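Local coordinates for protein (hdlp (histone deacetylase-like protein)) (Aquifex aeolicus, PDB 1C3P), which probably removes acetyl groups from lysine side chains as a zinc-dependent relative of the histone deacetylases, at residues N67-A72 with Y86-Y91. Residues are numbered along the deposited sequence; the frame is centred on the assembly and turned at random.
Sequences NTLMEA and YNIGGY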
ATOM      1  N   ASN A  67      16.102  10.694 -13.879  1.00 18.21           N
ATOM      2  CA  ASN A  67      16.925  11.906 -13.882  1.00 20.03           C
ATOM      3  C   ASN A  67      16.075  13.158 -13.763  1.00 15.87           C
ATOM      4  O   ASN A  67      16.496  14.142 -13.139  1.00 18.64           O
ATOM      5  CB  ASN A  67      17.813  12.012 -15.130  1.00 21.73           C
ATOM      6  CG  ASN A  67      18.954  11.002 -15.131  1.00 21.69           C
ATOM      7  OD1 ASN A  67      19.331  10.468 -14.094  1.00 23.97           O
ATOM      8  ND2 ASN A  67      19.516  10.753 -16.300  1.00 23.23           N
ATOM      9  N   THR A  68      14.876  13.118 -14.333  1.00 16.55           N
ATOM     10  CA  THR A  68      13.984  14.261 -14.264  1.00 20.34           C
ATOM     11  C   THR A  68      13.495  14.475 -12.832  1.00 16.66           C
ATOM     12  O   THR A  68      13.400  15.607 -12.367  1.00 18.79           O
ATOM     13  CB  THR A  68      12.776  14.096 -15.202  1.00 22.99           C
ATOM     14  OG1 THR A  68      13.243  14.029 -16.561  1.00 21.75           O
ATOM     15  CG2 THR A  68      11.842  15.280 -15.071  1.00 17.37           C
ATOM     16  N   LEU A  69      13.202  13.390 -12.125  1.00 14.82           N
ATOM     17  CA  LEU A  69      12.759  13.527 -10.742  1.00 15.20           C
ATOM     18  C   LEU A  69      13.874  14.146  -9.895  1.00 15.11           C
ATOM     19  O   LEU A  69      13.624  14.996  -9.034  1.00 13.30           O
ATOM     20  CB  LEU A  69      12.380  12.163 -10.147  1.00 16.87           C
ATOM     21  CG  LEU A  69      11.170  11.424 -10.726  1.00 14.76           C
ATOM     22  CD1 LEU A  69      11.057  10.037 -10.106  1.00 16.81           C
ATOM     23  CD2 LEU A  69       9.918  12.223 -10.455  1.00 17.26           C
ATOM     24  N   MET A  70      15.105  13.717 -10.129  1.00 13.40           N
ATOM     25  CA  MET A  70      16.230  14.255  -9.364  1.00 16.97           C
ATOM     26  C   MET A  70      16.478  15.729  -9.645  1.00 19.11           C
ATOM     27  O   MET A  70      16.783  16.489  -8.734  1.00 17.10           O
ATOM     28  CB  MET A  70      17.501  13.479  -9.661  1.00 14.87           C
ATOM     29  CG  MET A  70      17.375  11.989  -9.354  1.00 15.18           C
ATOM     30  SD  MET A  70      18.914  11.078  -9.711  1.00 28.71           S
ATOM     31  CE  MET A  70      19.897  11.579  -8.322  1.00 21.19           C
ATOM     32  N   GLU A  71      16.381  16.121 -10.909  1.00 15.06           N
ATOM     33  CA  GLU A  71      16.602  17.512 -11.290  1.00 16.12           C
ATOM     34  C   GLU A  71      15.462  18.394 -10.788  1.00 16.48           C
ATOM     35  O   GLU A  71      15.689  19.473 -10.228  1.00 17.20           O
ATOM     36  CB  GLU A  71      16.706  17.630 -12.811  1.00 16.12           C
ATOM     37  CG  GLU A  71      16.938  19.039 -13.287  1.00 20.26           C
ATOM     38  CD  GLU A  71      18.383  19.492 -13.136  1.00 32.31           C
ATOM     39  OE1 GLU A  71      18.724  20.566 -13.683  1.00 27.07           O
ATOM     40  OE2 GLU A  71      19.175  18.779 -12.487  1.00 24.85           O
ATOM     41  N   ALA A  72      14.227  17.940 -10.977  1.00 15.68           N
ATOM     42  CA  ALA A  72      13.078  18.715 -10.523  1.00 16.07           C
ATOM     43  C   ALA A  72      13.140  18.966  -9.020  1.00 19.07           C
ATOM     44  O   ALA A  72      12.896  20.083  -8.551  1.00 15.92           O
ATOM     45  CB  ALA A  72      11.784  17.985 -10.853  1.00 17.21           C
ATOM     46  N   TYR A  86       6.104  13.621 -18.103  1.00 19.45           N
ATOM     47  CA  TYR A  86       6.265  12.801 -16.903  1.00 14.26           C
ATOM     48  C   TYR A  86       5.197  12.956 -15.842  1.00 19.03           C
ATOM     49  O   TYR A  86       5.288  12.324 -14.778  1.00 19.18           O
ATOM     50  CB  TYR A  86       7.627  13.106 -16.295  1.00 14.95           C
ATOM     51  CG  TYR A  86       8.756  12.839 -17.260  1.00 19.76           C
ATOM     52  CD1 TYR A  86       9.025  11.542 -17.701  1.00 18.83           C
ATOM     53  CD2 TYR A  86       9.579  13.879 -17.706  1.00 18.14           C
ATOM     54  CE1 TYR A  86      10.091  11.280 -18.558  1.00 20.29           C
ATOM     55  CE2 TYR A  86      10.638  13.632 -18.558  1.00 22.66           C
ATOM     56  CZ  TYR A  86      10.889  12.327 -18.978  1.00 22.61           C
ATOM     57  OH  TYR A  86      11.938  12.085 -19.819  1.00 23.68           O
ATOM     58  N   ASN A  87       4.213  13.807 -16.120  1.00 17.59           N
ATOM     59  CA  ASN A  87       3.074  14.042 -15.212  1.00 18.07           C
ATOM     60  C   ASN A  87       3.528  14.646 -13.880  1.00 24.24           C
ATOM     61  O   ASN A  87       2.896  14.435 -12.839  1.00 18.57           O
ATOM     62  CB  ASN A  87       2.335  12.708 -14.961  1.00 23.87           C
ATOM     63  CG  ASN A  87       0.844  12.893 -14.652  1.00 30.67           C
ATOM     64  OD1 ASN A  87       0.154  11.946 -14.233  1.00 31.55           O
ATOM     65  ND2 ASN A  87       0.338  14.092 -14.880  1.00 20.18           N
ATOM     66  N   ILE A  88       4.615  15.414 -13.922  1.00 18.80           N
ATOM     67  CA  ILE A  88       5.152  16.059 -12.720  1.00 18.55           C
ATOM     68  C   ILE A  88       4.789  17.538 -12.637  1.00 14.36           C
ATOM     69  O   ILE A  88       4.777  18.219 -13.650  1.00 21.93           O
ATOM     70  CB  ILE A  88       6.702  15.975 -12.713  1.00 26.44           C
ATOM     71  CG1 ILE A  88       7.126  14.524 -12.569  1.00 36.30           C
ATOM     72  CG2 ILE A  88       7.279  16.782 -11.561  1.00 43.71           C
ATOM     73  CD1 ILE A  88       6.628  13.927 -11.308  1.00 24.08           C
ATOM     74  N   GLY A  89       4.507  18.029 -11.431  1.00 18.71           N
ATOM     75  CA  GLY A  89       4.229  19.448 -11.287  1.00 20.23           C
ATOM     76  C   GLY A  89       2.817  19.866 -10.954  1.00 20.85           C
ATOM     77  O   GLY A  89       2.636  20.937 -10.377  1.00 25.47           O
ATOM     78  N   GLY A  90       1.827  19.061 -11.337  1.00 21.17           N
ATOM     79  CA  GLY A  90       0.439  19.401 -11.039  1.00 24.44           C
ATOM     80  C   GLY A  90       0.074  19.154  -9.583  1.00 30.60           C
ATOM     81  O   GLY A  90       0.924  18.745  -8.801  1.00 28.13           O
ATOM     82  N   TYR A  91      -1.179  19.414  -9.207  1.00 23.38           N
ATOM     83  CA  TYR A  91      -1.635  19.193  -7.832  1.00 28.48           C
ATOM     84  C   TYR A  91      -1.383  17.754  -7.376  1.00 23.59           C
ATOM     85  O   TYR A  91      -1.016  17.488  -6.234  1.00 22.64           O
ATOM     86  CB  TYR A  91      -3.136  19.434  -7.727  1.00 29.88           C
ATOM     87  CG  TYR A  91      -3.717  18.959  -6.406  1.00 33.88           C
ATOM     88  CD1 TYR A  91      -3.507  19.676  -5.228  1.00 39.69           C
ATOM     89  CD2 TYR A  91      -4.467  17.781  -6.336  1.00 40.63           C
ATOM     90  CE1 TYR A  91      -4.037  19.236  -4.011  1.00 31.76           C
ATOM     91  CE2 TYR A  91      -4.999  17.330  -5.128  1.00 37.07           C
ATOM     92  CZ  TYR A  91      -4.783  18.065  -3.973  1.00 36.22           C
ATOM     93  OH  TYR A  91      -5.322  17.633  -2.783  1.00 44.71           O
TER
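T68 meets the phenol ring of Y86 through both branches of its side chain, lying obliquely to the ring. OG1 comes to 3.3 Å from CE2 of Y86, while the methyl CG2 sits 3.7 Å from CD2 of the same ring. The split follows from T68 chi1 of -63°, which leaves CG2 anti to the backbone N and OG1 beside it; from there OG1 hydrogen-bonds to the carbonyl O of D64, one turn back in the helix. No hydrogen bond joins the two segments: the hydroxyl touches ring carbons of Y86, and its polar partner lies in its own helix. The Y86 hydroxyl also leans on that helix, through a weak hydrogen bond to OD1 of D64. A leucine in place of Y86 would probably cost D64 this weak bond and leave OG1 and CG2 of T68 without the ring they pack on.

The second patch is purely apolar. The L69 side chain meets that of I88 at about a right angle, with CD2 and CD1 3.8 Å apart, and both residues are buried.

The contact is plain packing away from the zinc site, joining helix 63-75 to the loop that leaves helix 82-86, within the alpha/beta fold of the histone deacetylase family, built on a parallel sheet. Helix 98-118 closes the apolar side: L69 packs on F100, and A72 and I88 on M99. The I88 side chain also touches A138 and Y143, and A138 shares backbone hydrogen bonding with Y86.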